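Local structure of phosphate binding protein (Planctomyces limnophilus, 4JWO) at residues Lys130-Val135 / Tyr289-Lys294; Asp142-Val147 / Thr280-Pro285. The protein probably binds phosphate for its transport across the cytoplasmic membrane, as a member of the PstS family. All blocks are in the same frame, centred on the assembly; numbering follows the deposited sequence.

Contact 1: residues Lys130-Val135 / Tyr289-Lys294; sequences KGIDYV and YTTKAK
Tyr289 and Tyr134 lie side by side and point the same way. Followed outward, Tyr289 first sets CB 3.9 Å from Val135 O. CG stays near that same carbonyl, while CD2 is 3.8 Å from both Val135 O and Tyr134 CD1. Next in the ring, CE2 makes the nearest approach, 3.7 Å from Tyr134 CD1, which sits in the plane of the Tyr289 ring at its edge. The two ring planes are turned 56° from one another. At the tip, OH leaves the pair and is hydrogen-bonded to Ile119 N, while Phe102 meets the ring edge-to-face.

The backbones of strands 134-148 and 283-291 pair antiparallel in the mixed sheet of a periplasmic-binding-protein lobe. Val135 and Thr290 form the hydrogen-bonded pair: Val135 N gives Thr290 O a short bond of 2.7 Å, and Thr290 N returns a longer one to Val135 O. Tyr134 and Thr291 are the adjacent non-hydrogen-bonded pair, CA to CA 4.2 Å, with diverging side chains. Beyond them Lys292 N still reaches Asp133 O at 3.0 Å, where strand 283-291 has already ended and Thr291 OG1 accepts from Lys294 N in an ST motif. Lys292 runs alongside Asp133, its CD 3.6 Å from Asp133 OD2, but the chain bends at chi4 and NZ goes to the carbonyls of Ala339 and Lys341. On the helix 98-106 side, Ile132 CG2 touches Thr291 CG2 at 3.7 Å, with Phe105 against both side chains.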
# COMPACT_ATOMS: atom_id res chain seq x y z
N LYS A 130 -27.04 9.11 0.92
CA LYS A 130 -27.76 7.83 0.86
C LYS A 130 -28.03 7.24 2.24
O LYS A 130 -28.47 6.11 2.36
CB LYS A 130 -26.99 6.83 0.00
CG LYS A 130 -27.18 7.02 -1.49
CD LYS A 130 -26.16 6.22 -2.28
CE LYS A 130 -26.45 6.28 -3.77
NZ LYS A 130 -27.75 5.65 -4.13
N GLY A 131 -27.75 8.02 3.28
CA GLY A 131 -27.96 7.56 4.64
C GLY A 131 -26.89 6.58 5.10
O GLY A 131 -27.06 5.90 6.10
N ILE A 132 -25.78 6.52 4.36
CA ILE A 132 -24.70 5.60 4.68
C ILE A 132 -23.79 6.21 5.73
O ILE A 132 -23.14 7.24 5.50
CB ILE A 132 -23.89 5.22 3.42
CG1 ILE A 132 -24.80 4.59 2.36
CG2 ILE A 132 -22.77 4.25 3.77
CD1 ILE A 132 -24.07 4.17 1.09
N ASP A 133 -23.73 5.57 6.90
CA ASP A 133 -22.93 6.06 8.01
C ASP A 133 -21.62 5.26 8.09
O ASP A 133 -21.52 4.30 8.85
CB ASP A 133 -23.71 5.90 9.31
CG ASP A 133 -23.14 6.72 10.44
OD1 ASP A 133 -22.04 7.31 10.28
OD2 ASP A 133 -23.79 6.77 11.51
N TYR A 134 -20.63 5.68 7.31
CA TYR A 134 -19.39 4.92 7.19
C TYR A 134 -18.55 4.99 8.47
O TYR A 134 -18.58 5.98 9.20
CB TYR A 134 -18.58 5.42 5.99
CG TYR A 134 -17.89 6.76 6.18
CD1 TYR A 134 -16.64 6.85 6.79
CD2 TYR A 134 -18.47 7.94 5.73
CE1 TYR A 134 -16.01 8.06 6.96
CE2 TYR A 134 -17.84 9.16 5.89
CZ TYR A 134 -16.61 9.21 6.51
OH TYR A 134 -15.97 10.41 6.68
N VAL A 135 -17.78 3.94 8.72
CA VAL A 135 -16.79 3.95 9.80
C VAL A 135 -15.43 3.60 9.22
O VAL A 135 -15.30 2.62 8.48
CB VAL A 135 -17.15 2.95 10.92
CG1 VAL A 135 -16.23 3.17 12.12
CG2 VAL A 135 -18.60 3.11 11.34
N TYR A 289 -13.19 0.18 5.49
CA TYR A 289 -14.43 0.89 5.77
C TYR A 289 -15.59 -0.07 5.83
O TYR A 289 -15.66 -1.02 5.06
CB TYR A 289 -14.74 1.90 4.65
CG TYR A 289 -13.87 3.14 4.66
CD1 TYR A 289 -12.62 3.13 4.07
CD2 TYR A 289 -14.32 4.31 5.24
CE1 TYR A 289 -11.83 4.27 4.07
CE2 TYR A 289 -13.54 5.45 5.24
CZ TYR A 289 -12.30 5.42 4.66
OH TYR A 289 -11.53 6.56 4.67
N THR A 290 -16.51 0.18 6.76
CA THR A 290 -17.81 -0.47 6.72
C THR A 290 -18.81 0.56 7.22
O THR A 290 -18.49 1.75 7.25
CB THR A 290 -17.83 -1.78 7.53
OG1 THR A 290 -19.07 -2.46 7.31
CG2 THR A 290 -17.66 -1.50 9.01
N THR A 291 -20.01 0.14 7.58
CA THR A 291 -21.00 1.10 8.05
C THR A 291 -21.52 0.72 9.42
O THR A 291 -21.35 -0.42 9.86
CB THR A 291 -22.18 1.24 7.06
OG1 THR A 291 -23.08 0.13 7.21
CG2 THR A 291 -21.67 1.28 5.62
N LYS A 292 -22.13 1.68 10.11
CA LYS A 292 -22.70 1.45 11.42
C LYS A 292 -23.81 0.40 11.34
O LYS A 292 -23.94 -0.45 12.22
CB LYS A 292 -23.24 2.77 11.99
CG LYS A 292 -23.65 2.73 13.44
CD LYS A 292 -23.86 4.16 13.96
CE LYS A 292 -24.53 4.17 15.33
NZ LYS A 292 -23.65 3.60 16.40
N ALA A 293 -24.60 0.46 10.27
CA ALA A 293 -25.67 -0.51 10.08
C ALA A 293 -25.15 -1.93 9.88
O ALA A 293 -25.70 -2.88 10.44
CB ALA A 293 -26.57 -0.09 8.92
N LYS A 294 -24.10 -2.08 9.08
CA LYS A 294 -23.52 -3.41 8.84
C LYS A 294 -22.93 -4.00 10.11
O LYS A 294 -22.90 -5.21 10.28
CB LYS A 294 -22.45 -3.36 7.75
CG LYS A 294 -22.92 -2.86 6.39
CD LYS A 294 -23.62 -3.95 5.60
CE LYS A 294 -23.94 -3.46 4.19
NZ LYS A 294 -24.61 -4.52 3.39
O HOH W 1 -25.06 3.11 8.18

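Contact 2: residues Asp142-Val147 / Thr280-Pro285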
# COMPACT_ATOMS: atom_id res chain seq x y z
N ASP A 142 1.60 1.01 4.60
CA ASP A 142 2.24 0.40 3.43
C ASP A 142 3.41 1.28 3.04
O ASP A 142 3.22 2.45 2.71
CB ASP A 142 1.23 0.34 2.27
CG ASP A 142 1.77 -0.35 1.02
OD1 ASP A 142 2.97 -0.65 0.97
OD2 ASP A 142 0.99 -0.59 0.08
N GLY A 143 4.63 0.74 3.10
CA GLY A 143 5.81 1.49 2.71
C GLY A 143 6.55 0.82 1.56
O GLY A 143 6.71 -0.39 1.55
N LEU A 144 7.00 1.62 0.60
CA LEU A 144 7.82 1.13 -0.50
C LEU A 144 9.18 1.79 -0.46
O LEU A 144 9.28 2.97 -0.12
CB LEU A 144 7.20 1.48 -1.84
CG LEU A 144 5.84 0.89 -2.19
CD1 LEU A 144 5.56 1.21 -3.65
CD2 LEU A 144 5.80 -0.60 -1.93
N THR A 145 10.20 1.06 -0.87
CA THR A 145 11.54 1.63 -1.01
C THR A 145 11.99 1.61 -2.45
O THR A 145 11.78 0.64 -3.17
CB THR A 145 12.57 0.86 -0.20
OG1 THR A 145 12.55 -0.52 -0.60
CG2 THR A 145 12.27 0.96 1.29
N VAL A 146 12.61 2.70 -2.86
CA VAL A 146 13.39 2.74 -4.09
C VAL A 146 14.83 2.43 -3.70
O VAL A 146 15.36 3.01 -2.74
CB VAL A 146 13.32 4.12 -4.73
CG1 VAL A 146 14.24 4.21 -5.93
CG2 VAL A 146 11.87 4.41 -5.13
N VAL A 147 15.46 1.50 -4.41
CA VAL A 147 16.80 1.08 -4.06
C VAL A 147 17.76 1.22 -5.23
O VAL A 147 17.39 1.11 -6.39
CB VAL A 147 16.82 -0.39 -3.57
CG1 VAL A 147 16.05 -0.52 -2.26
CG2 VAL A 147 16.22 -1.33 -4.63
N THR A 280 6.91 10.59 2.55
CA THR A 280 5.79 10.69 1.62
C THR A 280 6.33 11.04 0.22
O THR A 280 7.27 11.81 0.10
CB THR A 280 4.75 11.72 2.15
OG1 THR A 280 3.56 11.70 1.34
CG2 THR A 280 5.33 13.13 2.19
N PRO A 281 5.70 10.50 -0.83
CA PRO A 281 4.47 9.71 -0.90
C PRO A 281 4.60 8.19 -0.80
O PRO A 281 3.58 7.51 -0.93
CB PRO A 281 3.93 10.05 -2.28
CG PRO A 281 5.20 10.15 -3.11
CD PRO A 281 6.23 10.79 -2.18
N LEU A 282 5.80 7.67 -0.56
CA LEU A 282 6.00 6.23 -0.65
C LEU A 282 5.75 5.43 0.64
O LEU A 282 6.06 4.25 0.71
CB LEU A 282 7.38 5.92 -1.25
CG LEU A 282 7.48 6.31 -2.72
CD1 LEU A 282 8.93 6.24 -3.20
CD2 LEU A 282 6.61 5.39 -3.56
N SER A 283 5.17 6.07 1.66
CA SER A 283 4.49 5.31 2.70
C SER A 283 3.16 5.97 2.96
O SER A 283 3.02 7.19 2.83
CB SER A 283 5.31 5.17 3.99
OG SER A 283 5.43 6.39 4.72
N ARG A 284 2.15 5.16 3.28
CA ARG A 284 0.82 5.69 3.53
C ARG A 284 0.01 4.69 4.33
O ARG A 284 0.25 3.48 4.26
CB ARG A 284 0.11 5.98 2.20
CG ARG A 284 -0.20 4.74 1.37
CD ARG A 284 -0.76 5.16 0.04
NE ARG A 284 -0.95 4.03 -0.86
CZ ARG A 284 -1.46 4.15 -2.09
NH1 ARG A 284 -1.81 5.34 -2.55
NH2 ARG A 284 -1.60 3.08 -2.85
N PRO A 285 -0.99 5.19 5.08
CA PRO A 285 -1.85 4.30 5.86
C PRO A 285 -2.85 3.58 4.97
O PRO A 285 -3.24 4.10 3.92
CB PRO A 285 -2.56 5.26 6.82
CG PRO A 285 -2.57 6.59 6.08
CD PRO A 285 -1.28 6.61 5.30
O HOH W 2 -1.01 1.25 -0.72
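Asp142 carries CG anti to its backbone N (chi1 -177°), and Arg284 holds CG between its own N and carbonyl carbon (chi1 67°), then extends through its later torsions; a water joins Asp142 OD2 to Arg284 NE on one face of the sheet. The two strands are antiparallel neighbours that run on between the two lobes, as the crossover strands of a periplasmic binding protein do. Asp142 and Arg284 form a hydrogen-bonded pair, with Asp142 N almost straight onto Arg284 O at 2.8 Å and Arg284 N returning to Asp142 O.

Gly143 faces Ser283 in the next, non-hydrogen-bonded pair. Ser283 CB lies 3.9 Å from Gly143 CA, and Ser283 OG turns to Tyr279 O. One residue on, Leu144 N reaches Leu282 O at 2.8 Å, nearly along the C=O axis, although Leu282 itself precedes the strand. The CB of Leu282 rests 3.7 Å from Leu144 O, and its CD1 meets Val146 CG2 as the two side chains cross obliquely. Helix 198-208 covers this apolar patch, with Tyr202 and Thr199 on Leu144 and Val206 on Leu282.

Glu205 takes Arg284 NH1 in a salt bridge, and Tyr202 adds a cation-pi contact. The bridging water lies in the guanidinium plane, at its edge, accepting from Arg284 NE at 2.8 Å while donating to Asp142 OD2.

Both contacts join the same two strands, 134-148 and 283-291, and the centres of the two contacts are about 29 Å apart. Because the strands are antiparallel, the chain pairs 130-135 with the end of 283-291 in contact 1 and 142-147 with its beginning in contact 2. The centre of contact 2, which is buried, lies about 8 Å from the centre of the chain. The Arg284 side chain of contact 2 is about 5 Å from a bound sulfate, which probably came from the crystallisation liquor but may mark the anion pocket expected of a PstS-like protein. Contact 1, partly buried, lies farther out, toward the other end of the shared strands, its centre about 23 Å from that of the chain.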